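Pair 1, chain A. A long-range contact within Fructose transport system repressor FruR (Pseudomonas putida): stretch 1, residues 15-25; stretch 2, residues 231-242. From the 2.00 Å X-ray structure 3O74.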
# COMPACT_ATOMS: atom_id res chain seq x y z
N PRO A 15 -4.08 -0.60 1.00
CA PRO A 15 -3.29 -1.80 1.30
C PRO A 15 -3.98 -3.10 0.90
O PRO A 15 -3.31 -4.09 0.62
CB PRO A 15 -3.14 -1.74 2.82
CG PRO A 15 -3.32 -0.31 3.17
CD PRO A 15 -4.34 0.20 2.20
N SER A 16 -5.31 -3.11 0.87
CA SER A 16 -6.06 -4.30 0.48
C SER A 16 -5.90 -4.58 -1.01
O SER A 16 -5.71 -5.73 -1.42
CB SER A 16 -7.53 -4.16 0.84
OG SER A 16 -7.70 -4.09 2.25
N TYR A 17 -5.98 -3.54 -1.83
CA TYR A 17 -5.77 -3.72 -3.26
C TYR A 17 -4.33 -4.14 -3.56
O TYR A 17 -4.10 -4.98 -4.42
CB TYR A 17 -6.17 -2.46 -4.04
CG TYR A 17 -7.67 -2.26 -4.10
CD1 TYR A 17 -8.49 -3.23 -4.66
CD2 TYR A 17 -8.26 -1.10 -3.62
CE1 TYR A 17 -9.87 -3.05 -4.72
CE2 TYR A 17 -9.63 -0.91 -3.69
CZ TYR A 17 -10.43 -1.89 -4.24
OH TYR A 17 -11.79 -1.71 -4.31
N ALA A 18 -3.38 -3.56 -2.83
CA ALA A 18 -1.97 -3.93 -2.99
C ALA A 18 -1.73 -5.39 -2.64
O ALA A 18 -1.04 -6.12 -3.35
CB ALA A 18 -1.08 -3.02 -2.14
N ARG A 19 -2.32 -5.83 -1.53
CA ARG A 19 -2.20 -7.21 -1.10
C ARG A 19 -2.81 -8.17 -2.12
O ARG A 19 -2.19 -9.17 -2.50
CB ARG A 19 -2.88 -7.40 0.26
CG ARG A 19 -2.99 -8.86 0.68
CD ARG A 19 -1.71 -9.36 1.32
NE ARG A 19 -1.49 -8.76 2.62
CZ ARG A 19 -1.22 -9.44 3.73
NH1 ARG A 19 -1.13 -10.77 3.68
NH2 ARG A 19 -1.03 -8.80 4.88
N ILE A 20 -4.01 -7.84 -2.59
CA ILE A 20 -4.65 -8.65 -3.62
C ILE A 20 -3.81 -8.67 -4.90
O ILE A 20 -3.57 -9.72 -5.48
CB ILE A 20 -6.08 -8.15 -3.92
CG1 ILE A 20 -6.99 -8.41 -2.72
CG2 ILE A 20 -6.62 -8.83 -5.17
CD1 ILE A 20 -8.37 -7.78 -2.84
N ALA A 21 -3.36 -7.49 -5.32
CA ALA A 21 -2.53 -7.38 -6.52
C ALA A 21 -1.26 -8.23 -6.39
O ALA A 21 -0.81 -8.84 -7.35
CB ALA A 21 -2.17 -5.93 -6.79
N LYS A 22 -0.70 -8.26 -5.18
CA LYS A 22 0.51 -9.04 -4.93
C LYS A 22 0.21 -10.54 -4.97
O LYS A 22 0.97 -11.32 -5.54
CB LYS A 22 1.11 -8.67 -3.58
CG LYS A 22 2.46 -9.30 -3.28
CD LYS A 22 2.94 -8.85 -1.91
CE LYS A 22 4.43 -9.08 -1.71
NZ LYS A 22 4.88 -8.45 -0.44
N GLN A 23 -0.90 -10.93 -4.37
CA GLN A 23 -1.32 -12.34 -4.36
C GLN A 23 -1.68 -12.82 -5.77
O GLN A 23 -1.42 -13.97 -6.12
CB GLN A 23 -2.51 -12.54 -3.43
CG GLN A 23 -2.21 -12.30 -1.97
CD GLN A 23 -1.33 -13.38 -1.37
OE1 GLN A 23 -0.38 -13.08 -0.64
NE2 GLN A 23 -1.63 -14.63 -1.68
N LEU A 24 -2.28 -11.94 -6.55
CA LEU A 24 -2.59 -12.26 -7.94
C LEU A 24 -1.30 -12.47 -8.73
O LEU A 24 -1.17 -13.44 -9.47
CB LEU A 24 -3.41 -11.15 -8.60
CG LEU A 24 -4.92 -11.15 -8.38
CD1 LEU A 24 -5.54 -9.95 -9.08
CD2 LEU A 24 -5.55 -12.45 -8.88
N GLU A 25 -0.35 -11.55 -8.57
CA GLU A 25 0.88 -11.61 -9.35
C GLU A 25 1.66 -12.89 -9.06
O GLU A 25 2.23 -13.50 -9.97
CB GLU A 25 1.75 -10.36 -9.10
CG GLU A 25 2.82 -10.16 -10.17
CD GLU A 25 3.37 -8.74 -10.20
OE1 GLU A 25 3.25 -8.03 -9.18
OE2 GLU A 25 3.91 -8.33 -11.25
N ALA A 231 -11.65 -7.64 8.23
CA ALA A 231 -10.63 -7.71 7.19
C ALA A 231 -10.96 -8.70 6.07
O ALA A 231 -11.56 -9.74 6.31
CB ALA A 231 -9.27 -8.04 7.81
N GLN A 232 -10.54 -8.37 4.85
CA GLN A 232 -10.71 -9.27 3.71
C GLN A 232 -9.76 -10.45 3.83
O GLN A 232 -8.65 -10.32 4.34
CB GLN A 232 -10.39 -8.54 2.40
CG GLN A 232 -11.27 -7.35 2.07
CD GLN A 232 -10.95 -6.76 0.70
OE1 GLN A 232 -10.66 -7.50 -0.25
NE2 GLN A 232 -11.01 -5.44 0.59
N GLN A 233 -10.19 -11.61 3.33
CA GLN A 233 -9.28 -12.72 3.13
C GLN A 233 -8.65 -12.55 1.75
O GLN A 233 -9.09 -13.16 0.78
CB GLN A 233 -10.01 -14.06 3.24
CG GLN A 233 -10.71 -14.28 4.59
CD GLN A 233 -11.25 -15.69 4.77
OE1 GLN A 233 -10.50 -16.63 5.04
NE2 GLN A 233 -12.56 -15.84 4.63
N HIS A 234 -7.63 -11.70 1.68
CA HIS A 234 -7.03 -11.29 0.41
C HIS A 234 -6.50 -12.47 -0.40
O HIS A 234 -6.62 -12.50 -1.63
CB HIS A 234 -5.90 -10.29 0.63
CG HIS A 234 -6.25 -9.17 1.57
ND1 HIS A 234 -6.83 -8.00 1.14
CD2 HIS A 234 -6.09 -9.05 2.90
CE1 HIS A 234 -7.02 -7.20 2.18
NE2 HIS A 234 -6.58 -7.81 3.26
N GLY A 235 -5.90 -13.43 0.29
CA GLY A 235 -5.34 -14.60 -0.36
C GLY A 235 -6.40 -15.40 -1.09
O GLY A 235 -6.20 -15.82 -2.23
N GLN A 236 -7.55 -15.59 -0.45
CA GLN A 236 -8.64 -16.38 -1.03
C GLN A 236 -9.32 -15.62 -2.17
O GLN A 236 -9.69 -16.21 -3.19
CB GLN A 236 -9.65 -16.79 0.04
CG GLN A 236 -10.74 -17.73 -0.45
CD GLN A 236 -11.64 -18.24 0.66
OE1 GLN A 236 -12.76 -18.67 0.42
NE2 GLN A 236 -11.14 -18.19 1.89
N ILE A 237 -9.48 -14.31 -2.01
CA ILE A 237 -10.02 -13.47 -3.07
C ILE A 237 -9.21 -13.64 -4.35
O ILE A 237 -9.75 -13.91 -5.42
CB ILE A 237 -10.00 -11.97 -2.67
CG1 ILE A 237 -10.88 -11.70 -1.45
CG2 ILE A 237 -10.42 -11.09 -3.85
CD1 ILE A 237 -12.33 -11.97 -1.70
N ALA A 238 -7.89 -13.47 -4.23
CA ALA A 238 -7.00 -13.54 -5.38
C ALA A 238 -6.98 -14.93 -6.00
O ALA A 238 -7.00 -15.07 -7.23
CB ALA A 238 -5.59 -13.12 -4.97
N ALA A 239 -6.94 -15.96 -5.16
CA ALA A 239 -6.89 -17.33 -5.63
C ALA A 239 -8.14 -17.70 -6.42
O ALA A 239 -8.07 -18.37 -7.44
CB ALA A 239 -6.69 -18.29 -4.47
N THR A 240 -9.29 -17.24 -5.93
CA THR A 240 -10.56 -17.49 -6.60
C THR A 240 -10.61 -16.76 -7.94
O THR A 240 -10.96 -17.34 -8.96
CB THR A 240 -11.75 -17.03 -5.73
OG1 THR A 240 -11.74 -17.75 -4.50
CG2 THR A 240 -13.07 -17.27 -6.44
N ALA A 241 -10.26 -15.48 -7.92
CA ALA A 241 -10.28 -14.65 -9.13
C ALA A 241 -9.36 -15.22 -10.20
O ALA A 241 -9.72 -15.29 -11.38
CB ALA A 241 -9.90 -13.21 -8.80
N LEU A 242 -8.17 -15.63 -9.79
CA LEU A 242 -7.18 -16.13 -10.74
C LEU A 242 -7.67 -17.41 -11.41
O LEU A 242 -7.60 -17.56 -12.62
CB LEU A 242 -5.84 -16.38 -10.04
CG LEU A 242 -4.77 -16.93 -10.98
CD1 LEU A 242 -4.52 -15.96 -12.12
CD2 LEU A 242 -3.48 -17.21 -10.21
O HOH W 1 -9.22 -5.87 4.44
O HOH W 2 -3.73 -16.18 -3.14

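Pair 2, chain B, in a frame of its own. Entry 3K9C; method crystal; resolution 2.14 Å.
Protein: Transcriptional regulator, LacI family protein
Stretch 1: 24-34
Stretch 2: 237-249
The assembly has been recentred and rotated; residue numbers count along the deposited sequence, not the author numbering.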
# COMPACT_ATOMS: atom_id res chain seq x y z
N PRO B 24 -0.84 4.59 -1.55
CA PRO B 24 -0.06 5.18 -0.46
C PRO B 24 -0.60 6.49 0.12
O PRO B 24 -0.87 6.57 1.32
CB PRO B 24 1.32 5.34 -1.08
CG PRO B 24 1.39 4.14 -2.00
CD PRO B 24 0.04 4.19 -2.67
N PHE B 25 -0.76 7.50 -0.73
CA PHE B 25 -1.25 8.79 -0.27
C PHE B 25 -2.67 8.75 0.31
O PHE B 25 -2.97 9.51 1.21
CB PHE B 25 -1.18 9.82 -1.39
CG PHE B 25 -1.50 11.22 -0.95
CD1 PHE B 25 -0.81 11.81 0.11
CD2 PHE B 25 -2.51 11.94 -1.57
CE1 PHE B 25 -1.12 13.10 0.53
CE2 PHE B 25 -2.83 13.23 -1.15
CZ PHE B 25 -2.13 13.81 -0.10
N HIS B 26 -3.53 7.87 -0.20
CA HIS B 26 -4.89 7.79 0.35
C HIS B 26 -4.82 7.13 1.72
O HIS B 26 -5.62 7.43 2.61
CB HIS B 26 -5.83 6.99 -0.56
CG HIS B 26 -6.17 7.69 -1.83
ND1 HIS B 26 -7.25 7.33 -2.61
CD2 HIS B 26 -5.55 8.70 -2.49
CE1 HIS B 26 -7.28 8.08 -3.69
NE2 HIS B 26 -6.26 8.93 -3.65
N GLY B 27 -3.86 6.21 1.89
CA GLY B 27 -3.68 5.57 3.18
C GLY B 27 -3.31 6.61 4.24
O GLY B 27 -3.86 6.59 5.35
N ASP B 28 -2.39 7.51 3.92
CA ASP B 28 -1.98 8.56 4.87
C ASP B 28 -3.16 9.47 5.21
O ASP B 28 -3.39 9.82 6.36
CB ASP B 28 -0.87 9.44 4.30
CG ASP B 28 0.43 8.68 4.09
OD1 ASP B 28 0.87 7.95 5.00
OD2 ASP B 28 1.02 8.84 3.00
N LEU B 29 -3.90 9.88 4.18
CA LEU B 29 -5.05 10.75 4.36
C LEU B 29 -6.12 10.07 5.19
O LEU B 29 -6.69 10.68 6.09
CB LEU B 29 -5.64 11.19 3.01
CG LEU B 29 -4.85 12.25 2.22
CD1 LEU B 29 -5.50 12.52 0.87
CD2 LEU B 29 -4.79 13.54 3.03
N VAL B 30 -6.39 8.79 4.91
CA VAL B 30 -7.41 8.07 5.68
C VAL B 30 -7.04 8.01 7.16
O VAL B 30 -7.86 8.29 8.03
CB VAL B 30 -7.62 6.63 5.16
CG1 VAL B 30 -8.35 5.80 6.21
CG2 VAL B 30 -8.43 6.64 3.85
N GLU B 31 -5.80 7.62 7.44
CA GLU B 31 -5.35 7.52 8.82
C GLU B 31 -5.59 8.83 9.55
O GLU B 31 -6.15 8.84 10.65
CB GLU B 31 -3.86 7.16 8.91
CG GLU B 31 -3.31 7.23 10.33
CD GLU B 31 -1.89 6.67 10.42
OE1 GLU B 31 -1.26 6.45 9.36
OE2 GLU B 31 -1.41 6.47 11.55
N GLN B 32 -5.17 9.93 8.94
CA GLN B 32 -5.35 11.23 9.56
C GLN B 32 -6.82 11.67 9.62
O GLN B 32 -7.23 12.35 10.57
CB GLN B 32 -4.49 12.27 8.84
CG GLN B 32 -3.01 11.95 8.94
CD GLN B 32 -2.55 11.83 10.38
OE1 GLN B 32 -1.62 11.09 10.70
NE2 GLN B 32 -3.20 12.58 11.26
N ILE B 33 -7.63 11.29 8.63
CA ILE B 33 -9.04 11.67 8.64
C ILE B 33 -9.72 11.02 9.84
O ILE B 33 -10.52 11.65 10.54
CB ILE B 33 -9.76 11.25 7.34
CG1 ILE B 33 -9.27 12.14 6.19
CG2 ILE B 33 -11.28 11.36 7.51
CD1 ILE B 33 -9.78 11.75 4.82
N TYR B 34 -9.40 9.75 10.08
CA TYR B 34 -9.94 9.01 11.21
C TYR B 34 -9.65 9.79 12.50
O TYR B 34 -10.53 9.98 13.33
CB TYR B 34 -9.28 7.64 11.32
CG TYR B 34 -10.04 6.48 10.72
CD1 TYR B 34 -9.47 5.72 9.71
CD2 TYR B 34 -11.30 6.09 11.22
CE1 TYR B 34 -10.11 4.58 9.21
CE2 TYR B 34 -11.95 4.96 10.73
CZ TYR B 34 -11.35 4.21 9.72
OH TYR B 34 -11.95 3.07 9.23
N SER B 237 5.85 17.46 0.20
CA SER B 237 4.77 17.14 1.12
C SER B 237 3.52 17.95 0.88
O SER B 237 3.59 19.13 0.51
CB SER B 237 5.20 17.35 2.57
OG SER B 237 4.08 17.31 3.44
N GLN B 238 2.37 17.31 1.09
CA GLN B 238 1.08 17.96 0.94
C GLN B 238 0.50 18.13 2.33
O GLN B 238 -0.62 18.62 2.50
CB GLN B 238 0.15 17.09 0.11
CG GLN B 238 0.64 16.80 -1.28
CD GLN B 238 -0.52 16.58 -2.23
OE1 GLN B 238 -1.37 17.46 -2.42
NE2 GLN B 238 -0.56 15.40 -2.84
N ASP B 239 1.28 17.71 3.32
CA ASP B 239 0.88 17.80 4.72
C ASP B 239 -0.44 17.08 4.95
O ASP B 239 -1.46 17.72 5.19
CB ASP B 239 0.75 19.25 5.16
CG ASP B 239 0.87 19.42 6.66
OD1 ASP B 239 0.32 18.56 7.40
OD2 ASP B 239 1.51 20.40 7.10
N ALA B 240 -0.40 15.76 4.88
CA ALA B 240 -1.57 14.92 5.06
C ALA B 240 -2.41 15.25 6.31
O ALA B 240 -3.64 15.35 6.25
CB ALA B 240 -1.15 13.45 5.09
N THR B 241 -1.74 15.42 7.45
CA THR B 241 -2.46 15.72 8.68
C THR B 241 -3.31 16.99 8.55
O THR B 241 -4.50 16.97 8.85
CB THR B 241 -1.50 15.87 9.86
OG1 THR B 241 -0.70 14.70 9.97
CG2 THR B 241 -2.29 16.04 11.16
N HIS B 242 -2.71 18.08 8.09
CA HIS B 242 -3.46 19.33 7.94
C HIS B 242 -4.53 19.22 6.86
O HIS B 242 -5.60 19.82 6.96
CB HIS B 242 -2.52 20.49 7.62
CG HIS B 242 -3.21 21.82 7.57
ND1 HIS B 242 -2.56 22.98 7.18
CD2 HIS B 242 -4.48 22.19 7.86
CE1 HIS B 242 -3.41 23.99 7.23
NE2 HIS B 242 -4.58 23.54 7.65
N MSE B 243 -4.24 18.46 5.81
CA MSE B 243 -5.21 18.29 4.74
C MSE B 243 -6.41 17.49 5.26
O MSE B 243 -7.55 17.80 4.95
CB MSE B 243 -4.56 17.57 3.55
CG MSE B 243 -5.36 17.66 2.27
SE MSE B 243 -4.35 16.95 0.77
CE MSE B 243 -3.24 18.51 0.49
N ALA B 244 -6.14 16.47 6.07
CA ALA B 244 -7.21 15.64 6.64
C ALA B 244 -8.10 16.45 7.59
O ALA B 244 -9.32 16.35 7.55
CB ALA B 244 -6.61 14.45 7.38
N GLU B 245 -7.47 17.26 8.46
CA GLU B 245 -8.23 18.07 9.41
C GLU B 245 -9.09 19.09 8.67
O GLU B 245 -10.23 19.34 9.06
CB GLU B 245 -7.28 18.83 10.35
CG GLU B 245 -6.37 17.95 11.18
CD GLU B 245 -5.79 18.70 12.38
OE1 GLU B 245 -6.58 19.06 13.28
OE2 GLU B 245 -4.56 18.92 12.42
N ALA B 246 -8.54 19.67 7.61
CA ALA B 246 -9.25 20.66 6.81
C ALA B 246 -10.43 20.04 6.08
O ALA B 246 -11.50 20.64 5.97
CB ALA B 246 -8.30 21.30 5.82
N ALA B 247 -10.24 18.82 5.58
CA ALA B 247 -11.31 18.13 4.88
C ALA B 247 -12.46 17.83 5.85
O ALA B 247 -13.64 18.04 5.51
CB ALA B 247 -10.78 16.83 4.26
N VAL B 248 -12.13 17.35 7.04
CA VAL B 248 -13.14 17.05 8.05
C VAL B 248 -13.89 18.32 8.48
O VAL B 248 -15.12 18.31 8.58
CB VAL B 248 -12.53 16.36 9.31
CG1 VAL B 248 -13.53 16.37 10.47
CG2 VAL B 248 -12.16 14.92 8.99
N ASP B 249 -13.16 19.41 8.74
CA ASP B 249 -13.78 20.68 9.15
C ASP B 249 -14.65 21.24 8.03
O ASP B 249 -15.74 21.75 8.29
CB ASP B 249 -12.71 21.71 9.52
CG ASP B 249 -12.04 21.41 10.84
OD1 ASP B 249 -12.76 21.06 11.80
OD2 ASP B 249 -10.80 21.54 10.93

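Both pairs bring a helix of stretch 1 across a second helix that starts a few residues into stretch 2. In pair 1 the axes of helices 15-25 and 234-242 approach to 8.5 Å at a signed crossing angle of -47°; in pair 2 helices 24-34 and 240-249 approach to 8.1 Å at -56°. Superposing N, CA and C of 14 central residues gives an RMSD of 0.4 Å, so the central backbones match closely, with the ends drifting apart. The buried surface, summed over both sides, is also similar: 519 Å² in pair 1 and 503 Å² in pair 2. Neither pair has a direct hydrogen bond between its stretches, which leaves side-chain packing as the main evidence of how the helices fit.

One closely matched feature is an alanine at the crossing. A:Ala238 matches B:Ala244, with CA atoms 0.2 Å apart after superposition, and each methyl meets the same glutamine position: A:Gln23 CB lies 3.5 Å from A:Ala238 CB, and B:Gln32 CB lies 3.4 Å from B:Ala244 CB. The small side chain goes with a close approach of the backbones; the CA atoms of B:Ile33 and B:Ala244 are 4.8 Å apart, those of A:Leu24 and A:Ala238 5.3 Å. The branched residue beside the alanine differs, yet the side-chain centres of A:Leu24 and B:Ile33 fall within 0.5 Å. A:Leu24 CD2 reaches A:Leu242 CB at 4.1 Å, while B:Ile33 CG2 meets B:Val248 CG2 at 4.0 Å. One turn earlier, A:Ile20 CD1 packs on A:Ile237 CG2 at 4.0 Å, and B:Leu29 CD2 on CB of the selenomethionine B:Met243 at 4.1 Å.

The N-terminal end of the contact is filled in opposite ways. In pair 1 the large residue is on stretch 2: A:His234, of which the other stretch covers 90 Å² in all, takes A:Arg19 CB over one face of its ring, 4.2 Å from the ring centroid and 22° off the normal, while A:Ser16 OG sits at the ring edge, 3.2 Å from A:His234 CE1. In pair 2 that histidine is matched by B:Ala240, whose CB contacts B:Asp28 CB at 4.1 Å, and the serine by B:Phe25. The aromatic ring thus comes from stretch 1. B:Gln238 NE2 lies over its face, 3.5 Å from B:Phe25 CZ. B:Met243 SE lies 3.9 Å from B:Phe25 CZ; it is 5.3 Å from the ring centroid, 81° off the normal, and so at the edge.

The matched glutamines have nearly coincident side-chain centres and face matched positions, but one of these is glycine in pair 1 and threonine in pair 2. A:Gln23 NE2 donates to water 2 at 3.0 Å, and that water donates to A:Gly235 O at 2.7 Å, a bridge beside a residue without a side chain. At the matching position B:Thr241 supplies a side chain, with OG1 3.4 Å from B:Gln32 CD. Water 1 makes a second bridge in pair 1, accepting from A:Gln232 N at 2.9 Å and hydrogen-bonding A:Ser16 OG at 3.2 Å.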